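Local coordinates for protein gamma tubulin complex adapter mto2 (Schizosaccharomyces pombe, PDB 6GDJ) that works with mto1 to recruit the gamma-tubulin complex to microtubule organizing centres and so promote nucleation of cytoplasmic microtubules, at residues 3-8 against 51-56; 14-19 against 61-66. All coordinates share one frame; numbering follows the deposited sequence.

Contact 1 (3-8 against 51-56); sequences PAPLST and LCRSLA
Arg53 reaches along the flank of Pro5, the two side chains lying side by side and pointing the same way. From CB the chain turns so that CG sits beside the backbone N, anti to the carbonyl carbon. There Arg53 CG is 4.2 Å from Pro5 CB. The aliphatic part then bends at chi3 (-71°), which brings NH1 alongside the proline's CG. Its tip comes to rest with Arg53 NH1 3.9 Å from Pro5 CG. The other neighbour of the proline is Cys52, whose CB lies 3.8 Å from Pro5 CB. Cys52 CB also stands against the backbone, 3.8 Å from Pro5 O.

These residues belong to the twin-cysteine dimerisation domain of Mto2, an all-helical piece of the longer protein. Here the first turn of helix 5-17, with Ala4 as its N-cap, packs alongside helix 46-72, the two helices running the same way. Cys52 faces inward and also touches Met9 of helix 5-17 and Val40 of helix 23-42. The far face of helix 46-72 meets the second subunit, where Leu51 packs on Leu51 of that subunit.

One turn further on, the Ala56 methyl sits against Thr8. Ala56 CB lies 3.8 Å from Thr8 O. The same methyl is 4.0 Å from Thr8 OG1. The hydroxyl occupies the crowded position between the backbone N and the carbonyl carbon (chi1 68°). From there Thr8 OG1 donates to Pro5 O over 2.9 Å, in the carbonyl plane and on a lone pair. A valine here lacks the hydroxyl, so the bond to Pro5 O would go and this first turn would probably be held less firmly.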
loop_
_atom_site.group_PDB
_atom_site.type_symbol
_atom_site.label_atom_id
_atom_site.label_comp_id
_atom_site.label_asym_id
_atom_site.label_seq_id
_atom_site.Cartn_x
_atom_site.Cartn_y
_atom_site.Cartn_z
ATOM N N PRO A 3 7.803 -5.710 -18.477
ATOM C CA PRO A 3 7.289 -4.340 -18.353
ATOM C C PRO A 3 7.860 -3.624 -17.101
ATOM O O PRO A 3 8.227 -4.291 -16.105
ATOM C CB PRO A 3 5.755 -4.524 -18.300
ATOM C CG PRO A 3 5.541 -5.939 -17.877
ATOM C CD PRO A 3 6.819 -6.718 -18.068
ATOM N N ALA A 4 7.932 -2.293 -17.201
ATOM C CA ALA A 4 8.489 -1.449 -16.167
ATOM C C ALA A 4 7.685 -1.630 -14.884
ATOM O O ALA A 4 6.512 -1.882 -14.928
ATOM C CB ALA A 4 8.454 -0.002 -16.590
ATOM N N PRO A 5 8.319 -1.422 -13.734
ATOM C CA PRO A 5 7.576 -1.454 -12.461
ATOM C C PRO A 5 6.337 -0.529 -12.431
ATOM O O PRO A 5 5.311 -0.913 -11.873
ATOM C CB PRO A 5 8.631 -1.024 -11.442
ATOM C CG PRO A 5 9.888 -1.506 -12.032
ATOM C CD PRO A 5 9.764 -1.241 -13.500
ATOM N N LEU A 6 6.451 0.660 -13.000
ATOM C CA LEU A 6 5.318 1.569 -13.096
ATOM C C LEU A 6 4.096 0.926 -13.759
ATOM O O LEU A 6 2.964 0.990 -13.244
ATOM C CB LEU A 6 5.748 2.797 -13.858
ATOM C CG LEU A 6 4.685 3.776 -14.294
ATOM C CD1 LEU A 6 4.042 4.292 -13.059
ATOM C CD2 LEU A 6 5.340 4.925 -15.094
ATOM N N SER A 7 4.338 0.271 -14.900
ATOM C CA SER A 7 3.278 -0.454 -15.589
ATOM C C SER A 7 2.671 -1.609 -14.868
ATOM O O SER A 7 1.466 -1.777 -14.888
ATOM C CB SER A 7 3.801 -0.930 -16.933
ATOM O OG SER A 7 4.250 0.216 -17.569
ATOM N N THR A 8 3.482 -2.366 -14.140
ATOM C CA THR A 8 2.988 -3.492 -13.316
ATOM C C THR A 8 2.045 -3.000 -12.223
ATOM O O THR A 8 1.022 -3.586 -11.972
ATOM C CB THR A 8 4.111 -4.385 -12.740
ATOM O OG1 THR A 8 4.887 -3.741 -11.767
ATOM C CG2 THR A 8 4.977 -4.820 -13.880
ATOM N N LEU A 51 9.415 0.162 -4.665
ATOM C CA LEU A 51 8.171 0.624 -4.113
ATOM C C LEU A 51 7.028 0.261 -5.059
ATOM O O LEU A 51 5.989 -0.230 -4.631
ATOM C CB LEU A 51 8.211 2.115 -3.890
ATOM C CG LEU A 51 6.884 2.794 -3.560
ATOM C CD1 LEU A 51 6.405 2.342 -2.203
ATOM C CD2 LEU A 51 7.017 4.279 -3.633
ATOM N N CYS A 52 7.221 0.555 -6.351
ATOM C CA CYS A 52 6.182 0.249 -7.317
ATOM C C CYS A 52 5.871 -1.228 -7.389
ATOM O O CYS A 52 4.724 -1.620 -7.444
ATOM C CB CYS A 52 6.581 0.734 -8.713
ATOM S SG CYS A 52 6.633 2.555 -8.912
ATOM N N ARG A 53 6.919 -2.090 -7.361
ATOM C CA ARG A 53 6.675 -3.528 -7.331
ATOM C C ARG A 53 5.910 -3.959 -6.092
ATOM O O ARG A 53 4.987 -4.791 -6.180
ATOM C CB ARG A 53 8.015 -4.327 -7.423
ATOM C CG ARG A 53 8.683 -4.231 -8.789
ATOM C CD ARG A 53 9.768 -5.313 -8.922
ATOM N NE ARG A 53 10.862 -4.924 -8.042
ATOM C CZ ARG A 53 11.876 -4.108 -8.354
ATOM N NH1 ARG A 53 12.041 -3.618 -9.581
ATOM N NH2 ARG A 53 12.745 -3.822 -7.407
ATOM N N SER A 54 6.237 -3.335 -4.925
ATOM C CA SER A 54 5.512 -3.657 -3.729
ATOM C C SER A 54 4.027 -3.224 -3.746
ATOM O O SER A 54 3.194 -3.952 -3.293
ATOM C CB SER A 54 6.182 -3.154 -2.494
ATOM O OG SER A 54 6.151 -1.775 -2.387
ATOM N N LEU A 55 3.734 -2.075 -4.361
ATOM C CA LEU A 55 2.370 -1.687 -4.483
ATOM C C LEU A 55 1.611 -2.507 -5.457
ATOM O O LEU A 55 0.455 -2.833 -5.210
ATOM C CB LEU A 55 2.330 -0.200 -4.802
ATOM C CG LEU A 55 2.779 0.770 -3.714
ATOM C CD1 LEU A 55 2.886 2.237 -4.183
ATOM C CD2 LEU A 55 1.897 0.625 -2.478
ATOM N N ALA A 56 2.293 -2.942 -6.526
ATOM C CA ALA A 56 1.635 -3.889 -7.463
ATOM C C ALA A 56 1.244 -5.172 -6.735
ATOM O O ALA A 56 0.158 -5.675 -6.813
ATOM C CB ALA A 56 2.555 -4.230 -8.602
#

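Contact 2 (14-19 against 61-66); sequences MRLRTY and GLVQEA. With GOL (glycerol), chain C.
Val63 wedges its two methyls between Leu16 and Tyr19. CG2 is beside the valine's own backbone N and points at the backbone of the other helix, with Val63 CG2 3.7 Å from Leu16 CA. CG1 lies anti to that N and meets the tyrosine, Val63 CG1 to Tyr19 CE1 being 3.6 Å. The two side chains cross at about a right angle. From the same side of the ring plane comes the Ala66 methyl, with Tyr19 CD2 3.7 Å from Ala66 CB. Leu16 has CG anti to its backbone N (chi1 176°) and crosses Leu62 obliquely. Leu16 CD1 reaches to 3.7 Å from Leu62 CB.

Further out, Tyr19 N bonds back to Leu16 O, which ties the tyrosine's backbone to Leu16 and so helps place the ring. Thr18 OG1 donates to Arg15 O in the carbonyl plane. In this all-helical dimerisation domain the contact packs the C-terminal part of helix 5-17 on helix 46-72. Leu16 also touches Cys59 and Tyr19 touches Ile67, both on helix 46-72, while Leu62 packs on Ile25 of the second subunit.

A glycerol, probably from the crystallisation liquor, bridges Arg15 and Gln64 at the border of the contact. Arg15 NH2 donates to its O1 at 2.8 Å, in the guanidinium plane, and its O2 donates to Gln64 OE1 at 2.5 Å. Between the two segments themselves the contact is apolar, so it rests on side-chain shape.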
loop_
_atom_site.group_PDB
_atom_site.type_symbol
_atom_site.label_atom_id
_atom_site.label_comp_id
_atom_site.label_asym_id
_atom_site.label_seq_id
_atom_site.Cartn_x
_atom_site.Cartn_y
_atom_site.Cartn_z
ATOM N N MET A 14 -5.565 -1.167 -11.650
ATOM C CA MET A 14 -6.743 -1.205 -12.508
ATOM C C MET A 14 -7.547 -2.488 -12.267
ATOM O O MET A 14 -8.784 -2.475 -12.250
ATOM C CB MET A 14 -6.298 -1.072 -13.960
ATOM C CG MET A 14 -5.846 0.325 -14.299
ATOM S SD MET A 14 -5.184 0.563 -15.955
ATOM C CE MET A 14 -6.662 0.397 -16.855
ATOM N N ARG A 15 -6.837 -3.639 -12.121
ATOM C CA ARG A 15 -7.497 -4.858 -11.786
ATOM C C ARG A 15 -8.229 -4.763 -10.421
ATOM O O ARG A 15 -9.368 -5.177 -10.290
ATOM C CB ARG A 15 -6.566 -6.029 -11.888
ATOM C CG ARG A 15 -6.104 -6.298 -13.299
ATOM C CD ARG A 15 -5.070 -7.431 -13.322
ATOM N NE ARG A 15 -5.633 -8.716 -12.950
ATOM C CZ ARG A 15 -4.911 -9.739 -12.463
ATOM N NH1 ARG A 15 -3.609 -9.658 -12.393
ATOM N NH2 ARG A 15 -5.510 -10.820 -12.096
ATOM N N LEU A 16 -7.518 -4.257 -9.399
ATOM C CA LEU A 16 -8.148 -4.140 -8.083
ATOM C C LEU A 16 -9.426 -3.324 -8.119
ATOM O O LEU A 16 -10.387 -3.717 -7.510
ATOM C CB LEU A 16 -7.147 -3.476 -7.151
ATOM C CG LEU A 16 -7.669 -3.184 -5.740
ATOM C CD1 LEU A 16 -8.193 -4.451 -5.081
ATOM C CD2 LEU A 16 -6.606 -2.427 -4.921
ATOM N N ARG A 17 -9.463 -2.253 -8.912
ATOM C CA ARG A 17 -10.667 -1.393 -8.916
ATOM C C ARG A 17 -11.879 -2.159 -9.363
ATOM O O ARG A 17 -12.976 -1.901 -8.924
ATOM C CB ARG A 17 -10.471 -0.232 -9.891
ATOM C CG ARG A 17 -9.511 0.787 -9.523
ATOM C CD ARG A 17 -9.414 1.796 -10.629
ATOM N NE ARG A 17 -8.445 2.789 -10.351
ATOM C CZ ARG A 17 -7.697 3.405 -11.257
ATOM N NH1 ARG A 17 -7.801 3.096 -12.571
ATOM N NH2 ARG A 17 -6.770 4.271 -10.879
ATOM N N THR A 18 -11.676 -3.165 -10.229
ATOM C CA THR A 18 -12.833 -3.925 -10.720
ATOM C C THR A 18 -13.483 -4.846 -9.699
ATOM O O THR A 18 -14.554 -5.368 -9.960
ATOM C CB THR A 18 -12.458 -4.794 -11.944
ATOM O OG1 THR A 18 -11.609 -5.894 -11.570
ATOM C CG2 THR A 18 -11.857 -4.009 -13.010
ATOM N N TYR A 19 -12.849 -5.047 -8.522
ATOM C CA TYR A 19 -13.448 -5.847 -7.459
ATOM C C TYR A 19 -14.225 -4.999 -6.413
ATOM O O TYR A 19 -14.682 -5.565 -5.431
ATOM C CB TYR A 19 -12.376 -6.694 -6.748
ATOM C CG TYR A 19 -11.843 -7.811 -7.623
ATOM C CD1 TYR A 19 -10.803 -7.601 -8.485
ATOM C CD2 TYR A 19 -12.428 -9.072 -7.561
ATOM C CE1 TYR A 19 -10.340 -8.632 -9.276
ATOM C CE2 TYR A 19 -11.983 -10.121 -8.358
ATOM C CZ TYR A 19 -10.926 -9.899 -9.186
ATOM O OH TYR A 19 -10.419 -10.901 -10.028
ATOM N N GLY A 61 -2.581 -8.879 -4.048
ATOM C CA GLY A 61 -2.983 -9.627 -2.888
ATOM C C GLY A 61 -4.383 -9.278 -2.476
ATOM O O GLY A 61 -5.145 -10.145 -2.111
ATOM N N LEU A 62 -4.741 -7.970 -2.626
ATOM C CA LEU A 62 -6.140 -7.560 -2.392
ATOM C C LEU A 62 -7.130 -8.164 -3.408
ATOM O O LEU A 62 -8.202 -8.617 -3.052
ATOM C CB LEU A 62 -6.264 -6.025 -2.385
ATOM C CG LEU A 62 -5.558 -5.338 -1.216
ATOM C CD1 LEU A 62 -5.422 -3.877 -1.506
ATOM C CD2 LEU A 62 -6.331 -5.602 0.080
ATOM N N VAL A 63 -6.658 -8.314 -4.638
ATOM C CA VAL A 63 -7.442 -9.031 -5.668
ATOM C C VAL A 63 -7.645 -10.501 -5.269
ATOM O O VAL A 63 -8.734 -11.013 -5.309
ATOM C CB VAL A 63 -6.753 -8.943 -7.065
ATOM C CG1 VAL A 63 -7.284 -10.010 -8.015
ATOM C CG2 VAL A 63 -6.868 -7.551 -7.649
ATOM N N GLN A 64 -6.585 -11.152 -4.788
ATOM C CA GLN A 64 -6.707 -12.557 -4.446
ATOM C C GLN A 64 -7.630 -12.718 -3.238
ATOM O O GLN A 64 -8.413 -13.665 -3.168
ATOM C CB GLN A 64 -5.343 -13.178 -4.202
ATOM C CG GLN A 64 -5.423 -14.667 -3.962
ATOM C CD GLN A 64 -6.054 -15.421 -5.147
ATOM O OE1 GLN A 64 -5.656 -15.230 -6.309
ATOM N NE2 GLN A 64 -7.081 -16.256 -4.868
ATOM N N GLU A 65 -7.540 -11.823 -2.253
ATOM C CA GLU A 65 -8.477 -11.889 -1.157
ATOM C C GLU A 65 -9.930 -11.750 -1.573
ATOM O O GLU A 65 -10.855 -12.418 -1.014
ATOM C CB GLU A 65 -8.119 -10.842 -0.131
ATOM C CG GLU A 65 -6.928 -11.265 0.700
ATOM C CD GLU A 65 -7.112 -10.795 2.159
ATOM O OE1 GLU A 65 -7.718 -9.722 2.441
ATOM O OE2 GLU A 65 -6.654 -11.511 3.020
ATOM N N ALA A 66 -10.147 -10.902 -2.549
ATOM C CA ALA A 66 -11.502 -10.693 -3.033
ATOM C C ALA A 66 -12.041 -11.938 -3.753
ATOM O O ALA A 66 -13.237 -12.259 -3.690
ATOM C CB ALA A 66 -11.563 -9.466 -3.956
HETATM C C1 GOL C . -4.379 -14.046 -9.794
HETATM O O1 GOL C . -5.085 -13.263 -10.721
HETATM C C2 GOL C . -4.491 -13.349 -8.468
HETATM O O2 GOL C . -3.718 -14.149 -7.554
HETATM C C3 GOL C . -3.876 -11.970 -8.483
HETATM O O3 GOL C . -2.493 -12.010 -8.930
#

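Both contacts join helix 5-17 to helix 46-72, contact 1 near the start of the short helix and contact 2 at its end. Their centres are 15 Å apart, on opposite sides of the chain's centre. Each is partly buried, with an arginine at its outer edge. In contact 1 the buried residues come from helix 46-72; in contact 2 each helix gives one. Contact 2 is the larger, at 307 Å² against 234 Å². Contact 1 sets small side chains against backbone carbonyls, with a proline beside an arginine. Contact 2 uses branched aliphatic groups and a tyrosine ring. Both also reach the second subunit through helix 46-72.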